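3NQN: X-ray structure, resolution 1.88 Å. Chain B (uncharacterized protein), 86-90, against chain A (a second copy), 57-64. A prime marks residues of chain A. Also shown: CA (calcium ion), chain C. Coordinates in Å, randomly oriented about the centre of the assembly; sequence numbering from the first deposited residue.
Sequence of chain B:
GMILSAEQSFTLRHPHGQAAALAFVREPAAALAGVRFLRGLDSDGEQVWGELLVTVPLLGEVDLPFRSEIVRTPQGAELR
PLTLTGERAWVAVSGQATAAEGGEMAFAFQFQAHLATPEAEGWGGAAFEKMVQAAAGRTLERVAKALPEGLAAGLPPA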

ATOM      1  N   GLY B  86      -0.421  11.861   7.446  1.00 42.82           N
ATOM      2  CA  GLY B  86       1.018  11.960   7.170  1.00 45.15           C
ATOM      3  C   GLY B  86       1.889  10.724   7.442  1.00 44.41           C
ATOM      4  O   GLY B  86       3.111  10.801   7.297  1.00 46.03           O
ATOM      5  N   GLU B  87       1.288   9.581   7.795  1.00 43.37           N
ATOM      6  CA  GLU B  87       2.116   8.394   8.172  1.00 43.27           C
ATOM      7  C   GLU B  87       2.882   7.777   6.962  1.00 39.67           C
ATOM      8  O   GLU B  87       3.882   7.083   7.140  1.00 35.50           O
ATOM      9  CB  GLU B  87       1.291   7.337   8.938  1.00 45.56           C
ATOM     10  CG  GLU B  87       0.402   6.431   8.081  1.00 48.27           C
ATOM     11  CD  GLU B  87      -0.800   7.134   7.505  1.00 52.27           C
ATOM     12  OE1 GLU B  87      -1.004   8.341   7.799  1.00 50.88           O
ATOM     13  OE2 GLU B  87      -1.545   6.480   6.746  1.00 58.75           O
ATOM     14  N   ARG B  88       2.425   8.076   5.748  1.00 36.03           N
ATOM     15  CA  ARG B  88       3.120   7.639   4.534  1.00 32.63           C
ATOM     16  C   ARG B  88       2.990   8.686   3.459  1.00 31.18           C
ATOM     17  O   ARG B  88       2.082   9.532   3.503  1.00 31.50           O
ATOM     18  CB  ARG B  88       2.558   6.308   4.038  1.00 33.87           C
ATOM     19  CG  ARG B  88       1.095   6.332   3.690  1.00 37.30           C
ATOM     20  CD  ARG B  88       0.689   5.050   2.997  1.00 46.75           C
ATOM     21  NE  ARG B  88      -0.728   5.032   2.660  1.00 51.44           N
ATOM     22  CZ  ARG B  88      -1.266   4.280   1.705  1.00 49.29           C
ATOM     23  NH1 ARG B  88      -0.496   3.502   0.937  1.00 53.65           N
ATOM     24  NH2 ARG B  88      -2.568   4.344   1.476  1.00 50.09           N
ATOM     25  N   ALA B  89       3.861   8.612   2.456  1.00 29.78           N
ATOM     26  CA  ALA B  89       3.855   9.594   1.394  1.00 28.07           C
ATOM     27  C   ALA B  89       2.562   9.527   0.604  1.00 28.60           C
ATOM     28  O   ALA B  89       1.963   8.448   0.425  1.00 26.56           O
ATOM     29  CB  ALA B  89       5.054   9.406   0.474  1.00 24.78           C
ATOM     30  N   TRP B  90       2.121  10.678   0.135  1.00 27.37           N
ATOM     31  CA  TRP B  90       0.901  10.763  -0.648  1.00 27.82           C
ATOM     32  C   TRP B  90       1.017  11.892  -1.668  1.00 26.78           C
ATOM     33  O   TRP B  90       2.042  12.614  -1.717  1.00 28.06           O
ATOM     34  CB  TRP B  90      -0.321  10.968   0.269  1.00 27.27           C
ATOM     35  CG  TRP B  90      -0.250  12.180   1.160  1.00 30.61           C
ATOM     36  CD1 TRP B  90       0.424  12.291   2.337  1.00 32.93           C
ATOM     37  CD2 TRP B  90      -0.909  13.430   0.954  1.00 26.67           C
ATOM     38  NE1 TRP B  90       0.233  13.535   2.880  1.00 30.95           N
ATOM     39  CE2 TRP B  90      -0.596  14.253   2.056  1.00 34.79           C
ATOM     40  CE3 TRP B  90      -1.771  13.926  -0.045  1.00 26.81           C
ATOM     41  CZ2 TRP B  90      -1.067  15.568   2.172  1.00 35.13           C
ATOM     42  CZ3 TRP B  90      -2.250  15.225   0.068  1.00 28.57           C
ATOM     43  CH2 TRP B  90      -1.888  16.040   1.169  1.00 30.52           C
TER
HETATM   44 CA    CA C 158       1.092   0.082  -0.191  1.00 36.13          CA
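Chain A 57-64: PLLGEVDL

Two segments need not run side by side to share backbone hydrogen bonds; a single bridge is enough to fix the register between them, and this contact between two copies of one protein is a compact example. The touching part of chain B, from Glu87 to Ala89, has no regular secondary structure, while chain A passes from an irregular stretch through Leu58′ and Leu59′ into a strand that begins at Gly60′. The end-to-end directions of the touching parts differ by 106°, so chain A crosses chain B steeply.

Gly86 lies beyond reach of chain A. The contact begins at Glu87, whose carbonyl O accepts a hydrogen bond from Glu61′ N at 2.9 Å, with a nearly straight N-H...O angle of 167°. The same Glu87 O lies 3.4 Å from Gly60′ CA in a CA-H...O contact. Farther out, Glu87 CG comes within 3.3 Å of Glu61′ OE1, while the carboxylate of Glu87 leads away.

Arg88 is the centre of the bridge, its CA 4.2 Å from Gly60′ CA. Such proximity depends on glycine: a CB on Gly60′ would point toward chain B and clash with Glu87 O and Arg88 CA, and the positive phi of 77° also favours glycine. Arg88 CA also approaches Leu59′ O to 3.3 Å, in a CA-H...O contact. The arginine side chain sets out past Glu61′, with CB 3.5 Å from Glu61′ O, and extends until NH1 donates a hydrogen bond to water 2 at 2.9 Å. That water binds the calcium ion, which Asp63′ holds through both OD1 and OD2, so the metal site links the chains indirectly.

Ala89 closes the bridge: its N donates to Leu59′ O at 2.9 Å. Its CB points toward chain A, 3.7 Å from Leu58′ O. Trp90 then passes out of contact.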

ATOM      1  N   PRO A  57      12.526   6.922   6.010  1.00 43.70           N
ATOM      2  CA  PRO A  57      12.314   8.349   5.858  1.00 42.67           C
ATOM      3  C   PRO A  57      11.625   8.722   4.549  1.00 38.60           C
ATOM      4  O   PRO A  57      11.848   8.093   3.507  1.00 37.70           O
ATOM      5  CB  PRO A  57      13.746   8.931   5.896  1.00 44.80           C
ATOM      6  CG  PRO A  57      14.546   7.920   6.652  1.00 47.49           C
ATOM      7  CD  PRO A  57      13.944   6.594   6.311  1.00 44.50           C
ATOM      8  N   LEU A  58      10.792   9.739   4.630  1.00 36.16           N
ATOM      9  CA  LEU A  58      10.141  10.340   3.482  1.00 36.25           C
ATOM     10  C   LEU A  58       8.998   9.509   2.909  1.00 33.84           C
ATOM     11  O   LEU A  58       7.919  10.039   2.658  1.00 34.28           O
ATOM     12  CB  LEU A  58      11.168  10.739   2.403  1.00 38.67           C
ATOM     13  CG  LEU A  58      12.223  11.793   2.822  1.00 43.39           C
ATOM     14  CD1 LEU A  58      12.951  12.277   1.622  1.00 43.28           C
ATOM     15  CD2 LEU A  58      11.593  12.973   3.552  1.00 41.91           C
ATOM     16  N   LEU A  59       9.213   8.216   2.694  1.00 35.92           N
ATOM     17  CA  LEU A  59       8.102   7.341   2.280  1.00 33.24           C
ATOM     18  C   LEU A  59       7.191   7.026   3.457  1.00 32.60           C
ATOM     19  O   LEU A  59       6.005   6.791   3.275  1.00 32.43           O
ATOM     20  CB  LEU A  59       8.615   6.046   1.649  1.00 31.09           C
ATOM     21  CG  LEU A  59       9.396   6.231   0.351  1.00 31.64           C
ATOM     22  CD1 LEU A  59       9.959   4.892  -0.086  1.00 32.07           C
ATOM     23  CD2 LEU A  59       8.509   6.860  -0.742  1.00 28.02           C
ATOM     24  N   GLY A  60       7.758   7.011   4.660  1.00 33.17           N
ATOM     25  CA  GLY A  60       7.007   6.710   5.864  1.00 33.42           C
ATOM     26  C   GLY A  60       6.760   5.220   5.972  1.00 34.18           C
ATOM     27  O   GLY A  60       7.632   4.411   5.657  1.00 33.97           O
ATOM     28  N   GLU A  61       5.554   4.853   6.372  1.00 33.84           N
ATOM     29  CA  GLU A  61       5.204   3.450   6.539  1.00 34.77           C
ATOM     30  C   GLU A  61       4.977   2.786   5.194  1.00 34.92           C
ATOM     31  O   GLU A  61       4.051   3.152   4.461  1.00 37.93           O
ATOM     32  CB  GLU A  61       3.948   3.314   7.405  1.00 36.13           C
ATOM     33  CG  GLU A  61       4.131   3.877   8.796  1.00 37.30           C
ATOM     34  CD  GLU A  61       2.885   3.780   9.655  1.00 40.65           C
ATOM     35  OE1 GLU A  61       1.773   3.585   9.112  1.00 44.09           O
ATOM     36  OE2 GLU A  61       3.032   3.889  10.881  1.00 46.83           O
ATOM     37  N   VAL A  62       5.847   1.829   4.859  1.00 31.94           N
ATOM     38  CA  VAL A  62       5.720   1.056   3.632  1.00 31.34           C
ATOM     39  C   VAL A  62       5.243  -0.330   4.003  1.00 30.22           C
ATOM     40  O   VAL A  62       5.861  -1.005   4.829  1.00 30.47           O
ATOM     41  CB  VAL A  62       7.066   0.957   2.875  1.00 30.96           C
ATOM     42  CG1 VAL A  62       6.904   0.093   1.571  1.00 30.02           C
ATOM     43  CG2 VAL A  62       7.584   2.377   2.531  1.00 30.37           C
ATOM     44  N   ASP A  63       4.123  -0.740   3.427  1.00 30.99           N
ATOM     45  CA  ASP A  63       3.522  -2.039   3.745  1.00 30.76           C
ATOM     46  C   ASP A  63       4.082  -3.153   2.867  1.00 32.95           C
ATOM     47  O   ASP A  63       4.161  -3.009   1.646  1.00 32.40           O
ATOM     48  CB  ASP A  63       2.004  -1.981   3.588  1.00 33.17           C
ATOM     49  CG  ASP A  63       1.573  -1.269   2.309  1.00 32.81           C
ATOM     50  OD1 ASP A  63       1.806  -0.031   2.190  1.00 40.07           O
ATOM     51  OD2 ASP A  63       0.999  -1.934   1.422  1.00 30.07           O
ATOM     52  N   LEU A  64       4.498  -4.237   3.514  1.00 32.14           N
ATOM     53  CA  LEU A  64       5.001  -5.438   2.840  1.00 34.10           C
ATOM     54  C   LEU A  64       3.995  -6.562   3.097  1.00 33.64           C
ATOM     55  O   LEU A  64       3.792  -6.978   4.261  1.00 31.75           O
ATOM     56  CB  LEU A  64       6.381  -5.846   3.396  1.00 31.56           C
ATOM     57  CG  LEU A  64       7.632  -5.063   2.973  1.00 40.00           C
ATOM     58  CD1 LEU A  64       7.550  -3.576   3.346  1.00 37.33           C
ATOM     59  CD2 LEU A  64       8.900  -5.726   3.587  1.00 36.64           C
TER
HETATM   60  O   HOH W   1       3.254  -1.261  -0.381  1.00 38.97           O
HETATM   61  O   HOH W   2       1.996   2.356   0.148  1.00 37.95           O
HETATM   62  O   HOH W   3      -0.264  -1.524  -1.410  1.00 30.96           O
HETATM   63  O   HOH W   4      -0.903   0.485   0.903  1.00 37.61           O